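Local coordinates for protein L-lysine 6-oxidase (Marinomonas mediterranea, PDB 3WEU) that oxidises the side-chain amine of L-lysine with a cysteine tryptophylquinone cofactor, releasing ammonium and the hydrogen peroxide that makes it antibacterial, at residues D296-P301 / L410-Q415; L14-T19 / E624-L629; Y543-L548 / V552-Q557; N481-E486 / G495-D500; Y309-N314 / P643-T648. All blocks are in the same frame, centred on the assembly; numbering follows the deposited sequence.

Contact 1. Residues D296-P301 / L410-Q415; sequences DRDILP and LFLLGQ
Leu412 of helix 407-418 sets both its methyls against the flank of Asp298 on helix 295-308, and Ile299, next in the chain, reaches the backbone of the same partner helix. The axes of the two segments approach to 9.4 Å and run almost perpendicular, 100° between their N-to-C directions, so the contact is confined to two residues a side. Leu412 carries CG beside its backbone N and opposite the carbonyl carbon (chi1 -63°); from there its side chain crosses that of Asp298 at about a right angle. Its CD1 lies 3.8 Å from Asp298 CG, and its CD2 is 3.8 Å from Asp298 OD2. Ile299 divides its branches: CG1 stands beside the backbone N (chi1 -51°) and a second bend brings Ile299 CD1 to 3.6 Å from Leu412 O, while Ile299 CG2 meets Leu413 CD1 at 4.1 Å. Arg297 grips the carboxylate side-on, NE to Asp298 OD1 at 3.0 Å, from above the carboxylate plane, and NH2 to the syn lone pair of Asp298 OD2 at 3.1 Å. Asn294 N adds a bond to OD2 and Tyr429 OH one to OD1. The helices thus meet by van der Waals contacts, largely methyls on a carboxylate and a backbone carbonyl: with four hydrogen bonds from partners other than helix 407-418, the buried acid probably stays ionised while Leu412 covers one side of it.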
# COMPACT_ATOMS: atom_id res chain seq x y z
N ASP A 296 -30.66 -29.83 35.81
CA ASP A 296 -29.77 -28.84 36.30
C ASP A 296 -28.33 -28.99 35.78
O ASP A 296 -27.68 -27.99 35.50
CB ASP A 296 -29.72 -28.73 37.84
CG ASP A 296 -31.01 -28.14 38.49
OD1 ASP A 296 -31.74 -27.41 37.87
OD2 ASP A 296 -31.29 -28.49 39.65
N ARG A 297 -27.81 -30.19 35.72
CA ARG A 297 -26.42 -30.43 35.34
C ARG A 297 -26.26 -30.33 33.82
O ARG A 297 -25.27 -29.81 33.34
CB ARG A 297 -25.99 -31.85 35.77
CG ARG A 297 -24.55 -32.27 35.49
CD ARG A 297 -24.24 -33.77 35.88
NE ARG A 297 -25.03 -34.61 35.03
CZ ARG A 297 -25.31 -35.89 35.23
NH1 ARG A 297 -24.85 -36.54 36.30
NH2 ARG A 297 -26.09 -36.54 34.35
N ASP A 298 -27.19 -30.87 33.06
CA ASP A 298 -26.97 -31.11 31.63
C ASP A 298 -27.67 -30.11 30.73
O ASP A 298 -27.21 -29.83 29.61
CB ASP A 298 -27.42 -32.50 31.22
CG ASP A 298 -26.72 -33.64 31.99
OD1 ASP A 298 -25.53 -33.53 32.33
OD2 ASP A 298 -27.45 -34.66 32.26
N ILE A 299 -28.80 -29.59 31.15
CA ILE A 299 -29.63 -28.84 30.24
C ILE A 299 -29.63 -27.36 30.57
O ILE A 299 -29.39 -26.48 29.69
CB ILE A 299 -31.05 -29.35 30.30
CG1 ILE A 299 -31.08 -30.89 30.12
CG2 ILE A 299 -31.96 -28.63 29.30
CD1 ILE A 299 -30.47 -31.38 28.85
N LEU A 300 -29.88 -27.07 31.83
CA LEU A 300 -29.89 -25.70 32.30
C LEU A 300 -28.69 -24.86 31.90
O LEU A 300 -28.89 -23.73 31.57
CB LEU A 300 -30.12 -25.63 33.79
CG LEU A 300 -30.10 -24.28 34.50
CD1 LEU A 300 -31.29 -23.46 34.00
CD2 LEU A 300 -30.17 -24.54 36.03
N PRO A 301 -27.48 -25.39 31.91
CA PRO A 301 -26.36 -24.53 31.52
C PRO A 301 -26.47 -24.09 30.07
O PRO A 301 -26.14 -22.97 29.73
CB PRO A 301 -25.17 -25.44 31.71
CG PRO A 301 -25.63 -26.41 32.87
CD PRO A 301 -27.03 -26.71 32.41
N LEU A 410 -25.82 -32.51 22.62
CA LEU A 410 -27.07 -32.70 21.87
C LEU A 410 -27.75 -34.02 22.26
O LEU A 410 -28.99 -34.10 22.39
CB LEU A 410 -26.78 -32.63 20.40
CG LEU A 410 -27.96 -32.78 19.48
CD1 LEU A 410 -28.86 -31.53 19.54
CD2 LEU A 410 -27.59 -33.08 18.04
N PHE A 411 -26.94 -35.04 22.53
CA PHE A 411 -27.49 -36.29 23.03
C PHE A 411 -28.32 -36.05 24.33
O PHE A 411 -29.45 -36.48 24.50
CB PHE A 411 -26.39 -37.30 23.34
CG PHE A 411 -26.89 -38.46 24.11
CD1 PHE A 411 -27.79 -39.32 23.52
CD2 PHE A 411 -26.61 -38.58 25.44
CE1 PHE A 411 -28.34 -40.37 24.23
CE2 PHE A 411 -27.14 -39.62 26.16
CZ PHE A 411 -28.03 -40.52 25.56
N LEU A 412 -27.73 -35.32 25.25
CA LEU A 412 -28.38 -35.01 26.48
C LEU A 412 -29.63 -34.17 26.31
O LEU A 412 -30.66 -34.41 26.95
CB LEU A 412 -27.39 -34.41 27.47
CG LEU A 412 -26.21 -35.24 27.93
CD1 LEU A 412 -25.11 -34.47 28.64
CD2 LEU A 412 -26.68 -36.31 28.89
N LEU A 413 -29.59 -33.22 25.38
CA LEU A 413 -30.76 -32.47 25.05
C LEU A 413 -31.90 -33.33 24.51
O LEU A 413 -33.05 -33.17 24.89
CB LEU A 413 -30.42 -31.25 24.10
CG LEU A 413 -31.54 -30.22 23.99
CD1 LEU A 413 -31.74 -29.43 25.29
CD2 LEU A 413 -31.23 -29.25 22.84
N GLY A 414 -31.56 -34.32 23.70
CA GLY A 414 -32.52 -35.28 23.15
C GLY A 414 -33.12 -36.18 24.24
O GLY A 414 -34.28 -36.55 24.14
N GLN A 415 -32.33 -36.54 25.26
CA GLN A 415 -32.86 -37.28 26.38
C GLN A 415 -33.88 -36.43 27.13
O GLN A 415 -34.96 -36.91 27.51
CB GLN A 415 -31.73 -37.74 27.29
CG GLN A 415 -30.78 -38.77 26.70
CD GLN A 415 -31.49 -39.94 26.09
OE1 GLN A 415 -31.86 -39.93 24.89
NE2 GLN A 415 -31.69 -40.98 26.89

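Contact 2. Residues L14-T19 / E624-L629; sequences LGNANT and EHWSAL
One hydrogen bond joins Asn16 to Ser627: Asn16 ND2 donates to Ser627 OG over 3.2 Å, moderately bent at 151° and tilted from the amide plane. The other end of the amide is held from a third place, since Asn16 OD1 accepts from Ile56 N; bonded at both ends, the amide has its rotation fixed. The remaining contact is van der Waals. Asn16 and Trp626 approach from opposite directions, Asn16 CG reaching 4.0 Å from Trp626 CH2, with amide and indole planes 36° apart. Trp626 CG sits between its own backbone N and carbonyl carbon (chi1 55°), which turns the far end of the six-membered ring to the asparagine. Ser627 CB in turn lies over one face of that indole, toward its rim. The loop 14-19 links strands 4-13 and 22-24 of the large mixed sheet, while 624-629 runs from helix 619-625 into a 3-10 turn at 626-628; Trp626 meets Trp509 edge-to-face and packs on Gln510 and Phe513 of helix 510-515, directly before Cys516 of the cofactor cross-link.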
# COMPACT_ATOMS: atom_id res chain seq x y z
N LEU A 14 -2.99 -13.01 28.25
CA LEU A 14 -2.05 -11.95 27.99
C LEU A 14 -2.44 -10.65 28.69
O LEU A 14 -3.63 -10.33 28.83
CB LEU A 14 -2.05 -11.64 26.47
CG LEU A 14 -1.63 -12.72 25.52
CD1 LEU A 14 -1.75 -12.16 24.12
CD2 LEU A 14 -0.20 -13.20 25.86
N GLY A 15 -1.43 -9.88 29.05
CA GLY A 15 -1.64 -8.57 29.63
C GLY A 15 -0.39 -7.70 29.47
O GLY A 15 0.75 -8.14 29.73
N ASN A 16 -0.62 -6.43 29.20
CA ASN A 16 0.46 -5.48 29.00
C ASN A 16 0.72 -4.52 30.16
O ASN A 16 1.47 -3.55 30.02
CB ASN A 16 0.30 -4.77 27.64
CG ASN A 16 -0.94 -3.94 27.52
OD1 ASN A 16 -1.88 -4.10 28.27
ND2 ASN A 16 -0.96 -3.06 26.51
N ALA A 17 0.08 -4.74 31.28
CA ALA A 17 0.34 -3.89 32.46
C ALA A 17 1.73 -4.27 33.02
O ALA A 17 2.46 -5.09 32.44
CB ALA A 17 -0.72 -4.08 33.53
N ASN A 18 2.05 -3.75 34.20
CA ASN A 18 3.36 -4.08 34.80
C ASN A 18 3.43 -5.58 35.08
O ASN A 18 2.41 -6.24 35.44
CB ASN A 18 3.56 -3.29 36.07
CG ASN A 18 4.90 -3.59 36.74
OD1 ASN A 18 5.09 -4.58 37.45
ND2 ASN A 18 5.84 -2.71 36.51
N THR A 19 4.60 -6.15 34.92
CA THR A 19 4.82 -7.59 35.14
C THR A 19 4.34 -8.14 36.49
O THR A 19 3.87 -9.32 36.64
CB THR A 19 6.33 -7.94 34.85
OG1 THR A 19 6.52 -9.36 34.86
CG2 THR A 19 7.23 -7.27 35.92
N GLU A 624 -2.14 -3.08 17.16
CA GLU A 624 -1.51 -2.06 18.04
C GLU A 624 -2.39 -1.74 19.27
O GLU A 624 -1.87 -1.59 20.39
CB GLU A 624 -1.29 -0.78 17.25
CG GLU A 624 -0.53 0.23 18.12
CD GLU A 624 0.01 1.43 17.38
OE1 GLU A 624 -0.30 1.64 16.19
OE2 GLU A 624 0.74 2.20 18.01
N HIS A 625 -3.71 -1.71 19.08
CA HIS A 625 -4.60 -1.13 20.09
C HIS A 625 -5.68 -2.01 20.76
O HIS A 625 -6.56 -1.50 21.40
CB HIS A 625 -5.23 0.03 19.50
CG HIS A 625 -4.25 1.10 19.17
ND1 HIS A 625 -3.52 1.75 20.14
CD2 HIS A 625 -3.91 1.67 18.00
CE1 HIS A 625 -2.77 2.69 19.59
NE2 HIS A 625 -2.99 2.67 18.29
N TRP A 626 -5.53 -3.32 20.64
CA TRP A 626 -6.38 -4.35 21.29
C TRP A 626 -6.66 -3.98 22.76
O TRP A 626 -7.78 -4.17 23.27
CB TRP A 626 -5.78 -5.74 21.11
CG TRP A 626 -4.39 -5.84 21.59
CD1 TRP A 626 -3.28 -5.45 20.91
CD2 TRP A 626 -3.94 -6.24 22.90
NE1 TRP A 626 -2.15 -5.60 21.69
CE2 TRP A 626 -2.53 -6.11 22.91
CE3 TRP A 626 -4.58 -6.70 24.06
CZ2 TRP A 626 -1.75 -6.39 24.04
CZ3 TRP A 626 -3.81 -7.04 25.15
CH2 TRP A 626 -2.40 -6.84 25.16
N SER A 627 -5.64 -3.50 23.46
CA SER A 627 -5.74 -3.30 24.87
C SER A 627 -6.58 -2.14 25.25
O SER A 627 -6.86 -1.95 26.45
CB SER A 627 -4.38 -3.23 25.58
OG SER A 627 -3.66 -2.06 25.23
N ALA A 628 -7.01 -1.35 24.26
CA ALA A 628 -7.85 -0.21 24.54
C ALA A 628 -9.32 -0.61 24.73
O ALA A 628 -10.12 0.19 25.23
CB ALA A 628 -7.77 0.77 23.40
N LEU A 629 -9.66 -1.82 24.33
CA LEU A 629 -11.09 -2.24 24.31
C LEU A 629 -11.64 -2.52 25.67
O LEU A 629 -10.91 -2.71 26.65
CB LEU A 629 -11.33 -3.45 23.40
CG LEU A 629 -10.96 -3.14 21.95
CD1 LEU A 629 -10.75 -4.38 21.08
CD2 LEU A 629 -11.99 -2.27 21.28

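Contact 3. Residues Y543-L548 / V552-Q557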
# COMPACT_ATOMS: atom_id res chain seq x y z
N TYR A 543 -30.25 14.49 -21.97
CA TYR A 543 -30.42 15.91 -21.63
C TYR A 543 -31.43 16.53 -22.56
O TYR A 543 -31.35 16.32 -23.78
CB TYR A 543 -29.11 16.68 -21.80
CG TYR A 543 -28.04 16.41 -20.79
CD1 TYR A 543 -27.95 17.19 -19.66
CD2 TYR A 543 -27.09 15.44 -21.01
CE1 TYR A 543 -26.94 16.98 -18.74
CE2 TYR A 543 -26.07 15.24 -20.10
CZ TYR A 543 -26.03 16.00 -18.98
OH TYR A 543 -25.04 15.83 -18.06
N GLU A 544 -32.29 17.37 -21.99
CA GLU A 544 -33.27 18.16 -22.72
C GLU A 544 -33.28 19.54 -22.11
O GLU A 544 -33.24 19.69 -20.89
CB GLU A 544 -34.71 17.70 -22.50
CG GLU A 544 -34.98 16.24 -22.63
CD GLU A 544 -36.38 15.94 -22.11
OE1 GLU A 544 -37.33 16.44 -22.76
OE2 GLU A 544 -36.48 15.34 -21.00
N TRP A 545 -33.42 20.53 -22.94
CA TRP A 545 -33.46 21.92 -22.45
C TRP A 545 -34.83 22.50 -22.66
O TRP A 545 -35.42 22.25 -23.70
CB TRP A 545 -32.38 22.73 -23.15
CG TRP A 545 -31.08 22.34 -22.64
CD1 TRP A 545 -30.48 22.82 -21.51
CD2 TRP A 545 -30.25 21.35 -23.14
NE1 TRP A 545 -29.30 22.17 -21.28
CE2 TRP A 545 -29.14 21.26 -22.27
CE3 TRP A 545 -30.31 20.51 -24.26
CZ2 TRP A 545 -28.11 20.38 -22.48
CZ3 TRP A 545 -29.31 19.62 -24.46
CH2 TRP A 545 -28.19 19.60 -23.60
N GLY A 546 -35.35 23.24 -21.69
CA GLY A 546 -36.63 23.92 -21.94
C GLY A 546 -36.67 25.29 -21.31
O GLY A 546 -35.62 25.89 -21.05
N ASN A 547 -37.87 25.76 -21.02
CA ASN A 547 -38.12 27.13 -20.62
C ASN A 547 -37.50 28.04 -21.66
O ASN A 547 -36.91 29.07 -21.33
CB ASN A 547 -37.54 27.48 -19.25
CG ASN A 547 -38.37 26.92 -18.13
OD1 ASN A 547 -39.50 26.41 -18.33
ND2 ASN A 547 -37.80 26.94 -16.93
N LEU A 548 -37.60 27.64 -22.92
CA LEU A 548 -36.99 28.42 -24.01
C LEU A 548 -38.01 29.34 -24.62
O LEU A 548 -39.18 29.08 -24.42
CB LEU A 548 -36.48 27.50 -25.10
CG LEU A 548 -35.30 26.65 -24.63
CD1 LEU A 548 -35.05 25.50 -25.62
CD2 LEU A 548 -34.10 27.56 -24.43
N VAL A 552 -37.93 28.93 -30.15
CA VAL A 552 -36.63 28.31 -30.04
C VAL A 552 -36.64 26.84 -29.66
O VAL A 552 -37.24 26.44 -28.70
CB VAL A 552 -35.78 29.12 -29.00
CG1 VAL A 552 -34.39 28.56 -28.87
CG2 VAL A 552 -35.69 30.57 -29.47
N SER A 553 -35.78 26.12 -30.30
CA SER A 553 -35.63 24.72 -30.04
C SER A 553 -34.18 24.35 -29.97
O SER A 553 -33.41 24.85 -30.76
CB SER A 553 -36.24 23.94 -31.22
OG SER A 553 -36.38 22.63 -30.78
N VAL A 554 -33.80 23.47 -29.05
CA VAL A 554 -32.50 22.90 -29.07
C VAL A 554 -32.54 21.38 -28.94
O VAL A 554 -33.33 20.82 -28.19
CB VAL A 554 -31.53 23.52 -28.06
CG1 VAL A 554 -31.85 24.99 -27.80
CG2 VAL A 554 -31.39 22.78 -26.78
N PRO A 555 -31.68 20.73 -29.69
CA PRO A 555 -31.68 19.29 -29.75
C PRO A 555 -31.33 18.67 -28.40
O PRO A 555 -30.43 19.18 -27.71
CB PRO A 555 -30.55 18.98 -30.75
CG PRO A 555 -30.28 20.23 -31.53
CD PRO A 555 -30.66 21.34 -30.59
N ASP A 556 -31.99 17.57 -28.06
CA ASP A 556 -31.60 16.77 -26.92
C ASP A 556 -30.21 16.16 -27.18
O ASP A 556 -29.73 16.11 -28.28
CB ASP A 556 -32.57 15.60 -26.73
CG ASP A 556 -33.97 16.03 -26.37
OD1 ASP A 556 -34.28 17.24 -26.17
OD2 ASP A 556 -34.79 15.11 -26.26
N GLN A 557 -29.55 15.70 -26.14
CA GLN A 557 -28.29 15.04 -26.29
C GLN A 557 -28.41 13.80 -25.40
O GLN A 557 -29.04 13.84 -24.34
CB GLN A 557 -27.17 15.90 -25.67
CG GLN A 557 -26.95 17.25 -26.33
CD GLN A 557 -26.15 17.13 -27.60
OE1 GLN A 557 -25.46 16.14 -27.81
NE2 GLN A 557 -26.22 18.12 -28.43
O HOH W 1 -33.56 19.67 -25.79
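Leu548, Trp545 and Gln557 bury the most surface where the two segments run antiparallel. Leu548 turns its side chain across Val554, CD1 meeting Val554 CG1 at 3.9 Å, and its CB also rests near Val552. Trp545, with CG beside its backbone N (chi1 -72°), lays its indole along Val554 to Gln557: its CE3 lies 3.6 Å from Val554 CG2. Farther round the indole, Trp545 CH2 is 3.8 Å from Gln557 CG, which stands at the ring edge and in its plane. Gln557 is also the backbone partner of Tyr543, an antiparallel hydrogen-bonded pair in which Tyr543 N donates to Gln557 O over a straight 2.7 Å and Gln557 N returns a bond to Tyr543 O. Past Glu544 and Asp556 the chains separate, and a water bridges them, accepting from Trp545 N and donating to Val554 O and Asp556 OD1. Trp545 and Gln557 also pack on Thr596 of the second subunit, and Tyr543 on its Leu600. The arrangement is that of a beta-hairpin end, here the outer part of a long two-stranded arm built from strands 530-543 and 557-571.

Contact 4. Residues N481-E486 / G495-D500; sequences NGLTPE and GCEPGD
This buried contact joins two loops flanking the short helix 489-492, through two hydrogen bonds from Thr484 to the carboxylate of Glu497 beside a small apolar patch of Leu483 and Pro498. Glu497 OE1 takes the backbone N-H of Thr484 at 2.8 Å, nearly straight at 170°. Glu497 OE2 takes the hydroxyl, Thr484 OG1, at 2.7 Å. Each oxygen uses its syn lone pair, so one residue's backbone and side chain together fix the rotation of the carboxylate. The chain of Glu497, with CG beside the backbone N (chi1 -73°) and extended from there, crosses Thr484 at about a right angle and runs alongside the side chain of Leu483, the two pointing contrary ways. Leu483 puts CD2 3.9 Å from Pro498 CD, with its CD1 3.7 Å from Pro498 O. Residues 497-500 form a type II turn, and Asp500 OD2 accepts from Glu497 N at 2.7 Å. Lys92 forms salt bridges to Glu497 OE1 and Asp500 OD1 and a hydrogen bond to Thr484 O; its charge probably helps to offset those of the two acids it bridges. Around this, Leu483 and Pro498 pack on Ala90 of strand 80-91, Leu483 and Glu497 on Phe478 of helix 475-481, and Gln133 of helix 129-134 bonds Leu483 O through NE2.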
# COMPACT_ATOMS: atom_id res chain seq x y z
N ASN A 481 17.53 -31.53 21.36
CA ASN A 481 16.99 -31.48 19.99
C ASN A 481 16.14 -30.30 19.64
O ASN A 481 15.90 -29.98 18.47
CB ASN A 481 16.17 -32.75 19.85
CG ASN A 481 17.02 -33.99 20.04
OD1 ASN A 481 16.92 -34.75 21.00
ND2 ASN A 481 17.89 -34.17 19.11
N GLY A 482 15.65 -29.61 20.65
CA GLY A 482 14.68 -28.55 20.40
C GLY A 482 13.37 -29.19 19.94
O GLY A 482 13.16 -30.43 20.07
N LEU A 483 12.49 -28.32 19.45
CA LEU A 483 11.16 -28.73 19.11
C LEU A 483 11.08 -29.11 17.66
O LEU A 483 11.94 -28.72 16.89
CB LEU A 483 10.16 -27.57 19.38
CG LEU A 483 10.02 -27.26 20.87
CD1 LEU A 483 9.20 -25.98 21.02
CD2 LEU A 483 9.39 -28.39 21.70
N THR A 484 10.03 -29.84 17.27
CA THR A 484 9.99 -30.40 15.88
C THR A 484 9.03 -29.55 15.04
O THR A 484 7.83 -29.60 15.25
CB THR A 484 9.55 -31.83 15.92
OG1 THR A 484 10.09 -32.51 17.07
CG2 THR A 484 9.86 -32.58 14.57
N PRO A 485 9.55 -28.71 14.15
CA PRO A 485 8.63 -27.71 13.53
C PRO A 485 7.50 -28.29 12.66
O PRO A 485 6.34 -27.83 12.68
CB PRO A 485 9.59 -26.82 12.72
CG PRO A 485 10.85 -27.64 12.54
CD PRO A 485 10.97 -28.39 13.84
N GLU A 486 7.79 -29.38 11.96
CA GLU A 486 6.84 -29.89 10.98
C GLU A 486 5.96 -30.99 11.55
O GLU A 486 5.06 -31.44 10.87
CB GLU A 486 7.57 -30.32 9.68
CG GLU A 486 8.64 -31.34 9.82
CD GLU A 486 9.96 -30.68 10.25
OE1 GLU A 486 10.76 -30.08 9.41
OE2 GLU A 486 10.17 -30.77 11.46
N GLY A 495 1.67 -37.80 20.99
CA GLY A 495 1.62 -36.74 22.00
C GLY A 495 1.89 -35.39 21.45
O GLY A 495 2.26 -35.24 20.31
N CYS A 496 1.79 -34.38 22.33
CA CYS A 496 2.03 -33.02 21.92
C CYS A 496 3.36 -32.52 22.39
O CYS A 496 3.80 -32.87 23.46
CB CYS A 496 0.94 -32.11 22.52
SG CYS A 496 -0.70 -32.62 21.98
N GLU A 497 3.88 -31.57 21.66
CA GLU A 497 5.04 -30.84 22.06
C GLU A 497 4.55 -29.48 22.50
O GLU A 497 3.49 -29.07 22.04
CB GLU A 497 5.92 -30.58 20.87
CG GLU A 497 6.62 -31.84 20.42
CD GLU A 497 7.69 -31.62 19.36
OE1 GLU A 497 7.85 -30.52 18.82
OE2 GLU A 497 8.39 -32.63 19.10
N PRO A 498 5.37 -28.74 23.21
CA PRO A 498 5.17 -27.32 23.47
C PRO A 498 4.93 -26.53 22.16
O PRO A 498 5.61 -26.69 21.14
CB PRO A 498 6.45 -26.89 24.16
CG PRO A 498 6.94 -28.09 24.83
CD PRO A 498 6.44 -29.29 24.05
N GLY A 499 3.90 -25.68 22.20
CA GLY A 499 3.49 -24.94 21.04
C GLY A 499 2.41 -25.63 20.22
O GLY A 499 1.76 -24.95 19.39
N ASP A 500 2.10 -26.87 20.50
CA ASP A 500 1.18 -27.59 19.64
C ASP A 500 -0.28 -27.15 19.73
O ASP A 500 -1.01 -27.17 18.72
CB ASP A 500 1.33 -29.10 19.79
CG ASP A 500 2.54 -29.66 19.03
OD1 ASP A 500 3.21 -28.90 18.30
OD2 ASP A 500 2.77 -30.85 19.25

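Contact 5. Residues Y309-N314 / P643-T648; sequences YQWVSN and PFFTET
A single water is shared by Trp311 O and Phe645 O, donating to each over 2.8 Å, and is the polar link between the turn after helix 295-308 and the antiparallel strand pair 631-634 and 645-648. The rest is aromatic and apolar. Trp311, with CG beside its backbone N (chi1 -61°), extends its indole along residues 643-645. The side chains of Trp311 and Phe645 cross at about a right angle, and their rings meet obliquely, the five-membered ring of Trp311 and the Phe645 ring 43° apart in plane; the closest ring atoms are Trp311 CD1 and Phe645 CD1 at 3.4 Å. The same indole face lies against backbone: Phe645 N is 3.4 Å from Trp311 CZ3. Leu590 of strand 588-590 touches both Trp311 and Phe644, so a further strand borders the contact. At the far end of the indole Trp311 CZ2 meets Pro643 CG at 4.0 Å, and Trp311 CH2 approaches Phe644 CA at 3.7 Å. On the opposite face of the indole sits Gln310 CG, 4.0 Å above the ring plane and toward its rim.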
# COMPACT_ATOMS: atom_id res chain seq x y z
N TYR A 309 -26.04 -14.29 25.61
CA TYR A 309 -25.45 -13.77 24.36
C TYR A 309 -25.97 -12.37 24.00
O TYR A 309 -25.28 -11.58 23.35
CB TYR A 309 -25.67 -14.75 23.20
CG TYR A 309 -24.65 -15.84 23.10
CD1 TYR A 309 -24.13 -16.46 24.22
CD2 TYR A 309 -24.18 -16.28 21.85
CE1 TYR A 309 -23.22 -17.47 24.10
CE2 TYR A 309 -23.27 -17.31 21.74
CZ TYR A 309 -22.80 -17.90 22.87
OH TYR A 309 -21.88 -18.92 22.74
N GLN A 310 -27.19 -12.06 24.44
CA GLN A 310 -27.78 -10.73 24.16
C GLN A 310 -26.94 -9.53 24.62
O GLN A 310 -27.17 -8.41 24.11
CB GLN A 310 -29.17 -10.67 24.81
CG GLN A 310 -29.11 -10.75 26.35
CD GLN A 310 -30.50 -10.64 26.97
OE1 GLN A 310 -31.11 -9.58 26.98
NE2 GLN A 310 -30.99 -11.74 27.54
N TRP A 311 -26.02 -9.73 25.57
CA TRP A 311 -25.23 -8.61 26.07
C TRP A 311 -24.07 -8.24 25.14
O TRP A 311 -23.42 -7.23 25.35
CB TRP A 311 -24.67 -8.91 27.42
CG TRP A 311 -25.78 -9.15 28.45
CD1 TRP A 311 -26.11 -10.35 29.03
CD2 TRP A 311 -26.63 -8.17 29.02
NE1 TRP A 311 -27.17 -10.15 29.89
CE2 TRP A 311 -27.50 -8.83 29.93
CE3 TRP A 311 -26.75 -6.79 28.87
CZ2 TRP A 311 -28.44 -8.13 30.71
CZ3 TRP A 311 -27.70 -6.12 29.62
CH2 TRP A 311 -28.53 -6.81 30.55
N VAL A 312 -23.83 -9.09 24.15
CA VAL A 312 -22.69 -8.97 23.27
C VAL A 312 -23.02 -9.17 21.81
O VAL A 312 -22.11 -9.07 20.98
CB VAL A 312 -21.54 -9.90 23.72
CG1 VAL A 312 -20.89 -9.45 25.01
CG2 VAL A 312 -22.03 -11.31 23.90
N SER A 313 -24.28 -9.46 21.48
CA SER A 313 -24.70 -9.75 20.11
C SER A 313 -26.21 -9.57 20.04
O SER A 313 -26.90 -9.64 21.09
CB SER A 313 -24.30 -11.18 19.74
OG SER A 313 -24.91 -12.12 20.59
N ASN A 314 -26.75 -9.50 18.82
CA ASN A 314 -28.18 -9.47 18.59
C ASN A 314 -28.63 -10.81 18.04
O ASN A 314 -28.57 -11.05 16.85
CB ASN A 314 -28.56 -8.32 17.68
CG ASN A 314 -28.39 -7.00 18.37
OD1 ASN A 314 -28.81 -6.83 19.50
ND2 ASN A 314 -27.73 -6.07 17.71
N PRO A 643 -29.07 -9.32 35.77
CA PRO A 643 -27.81 -8.86 35.23
C PRO A 643 -27.96 -7.57 34.48
O PRO A 643 -29.02 -7.28 33.93
CB PRO A 643 -27.42 -9.97 34.25
CG PRO A 643 -28.72 -10.59 33.87
CD PRO A 643 -29.48 -10.60 35.15
N PHE A 644 -26.87 -6.79 34.43
CA PHE A 644 -26.85 -5.61 33.59
C PHE A 644 -25.44 -5.44 33.09
O PHE A 644 -24.57 -4.93 33.82
CB PHE A 644 -27.33 -4.37 34.42
CG PHE A 644 -27.23 -3.05 33.66
CD1 PHE A 644 -27.71 -2.94 32.37
CD2 PHE A 644 -26.73 -1.91 34.28
CE1 PHE A 644 -27.64 -1.69 31.67
CE2 PHE A 644 -26.66 -0.69 33.58
CZ PHE A 644 -27.10 -0.59 32.33
N PHE A 645 -25.14 -5.94 31.87
CA PHE A 645 -23.79 -5.94 31.39
C PHE A 645 -23.54 -4.73 30.50
O PHE A 645 -24.31 -4.45 29.55
CB PHE A 645 -23.53 -7.16 30.51
CG PHE A 645 -23.29 -8.44 31.24
CD1 PHE A 645 -24.33 -9.21 31.71
CD2 PHE A 645 -22.00 -8.86 31.48
CE1 PHE A 645 -24.07 -10.42 32.38
CE2 PHE A 645 -21.74 -10.05 32.12
CZ PHE A 645 -22.77 -10.84 32.54
N THR A 646 -22.49 -4.02 30.77
CA THR A 646 -22.06 -2.95 29.94
C THR A 646 -20.56 -2.99 29.74
O THR A 646 -19.79 -3.68 30.47
CB THR A 646 -22.35 -1.52 30.54
OG1 THR A 646 -21.48 -1.27 31.63
CG2 THR A 646 -23.77 -1.38 31.06
N GLU A 647 -20.11 -2.17 28.79
CA GLU A 647 -18.68 -1.85 28.67
C GLU A 647 -18.21 -1.25 30.00
O GLU A 647 -18.93 -0.45 30.63
CB GLU A 647 -18.44 -0.73 27.62
CG GLU A 647 -18.50 -1.25 26.20
CD GLU A 647 -18.03 -0.27 25.17
OE1 GLU A 647 -18.22 0.93 25.40
OE2 GLU A 647 -17.46 -0.73 24.18
N THR A 648 -17.00 -1.59 30.38
CA THR A 648 -16.26 -0.93 31.47
C THR A 648 -14.79 -0.81 30.98
O THR A 648 -14.32 -1.69 30.19
CB THR A 648 -16.30 -1.79 32.79
OG1 THR A 648 -15.71 -3.08 32.59
CG2 THR A 648 -17.77 -2.00 33.29
O HOH W 2 -23.18 -4.97 27.00

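Overall arrangement
Contact 2 opens first along the chain and encloses contacts 1, 4 and 3 in turn; contact 5 alternates with both 1 and 2. Contacts 1 and 5 follow one another on helix 295-308 and the turn after it, with nearest atoms about 8 Å apart. Contacts 2 and 5 have nearest atoms about 5 Å apart; residues 624-629 precede strand 631-634, which pairs with 645-648. Contact 4 lies opposite contact 5 across the chain's centre, their centres 39 Å apart. These four belong to the compact body, where contact 2 joins the N-terminal region to a segment 605 residues later. The centre of contact 3 lies 61 to 80 Å from those of the others, on the arm that touches the second subunit, consistent with a role in assembly.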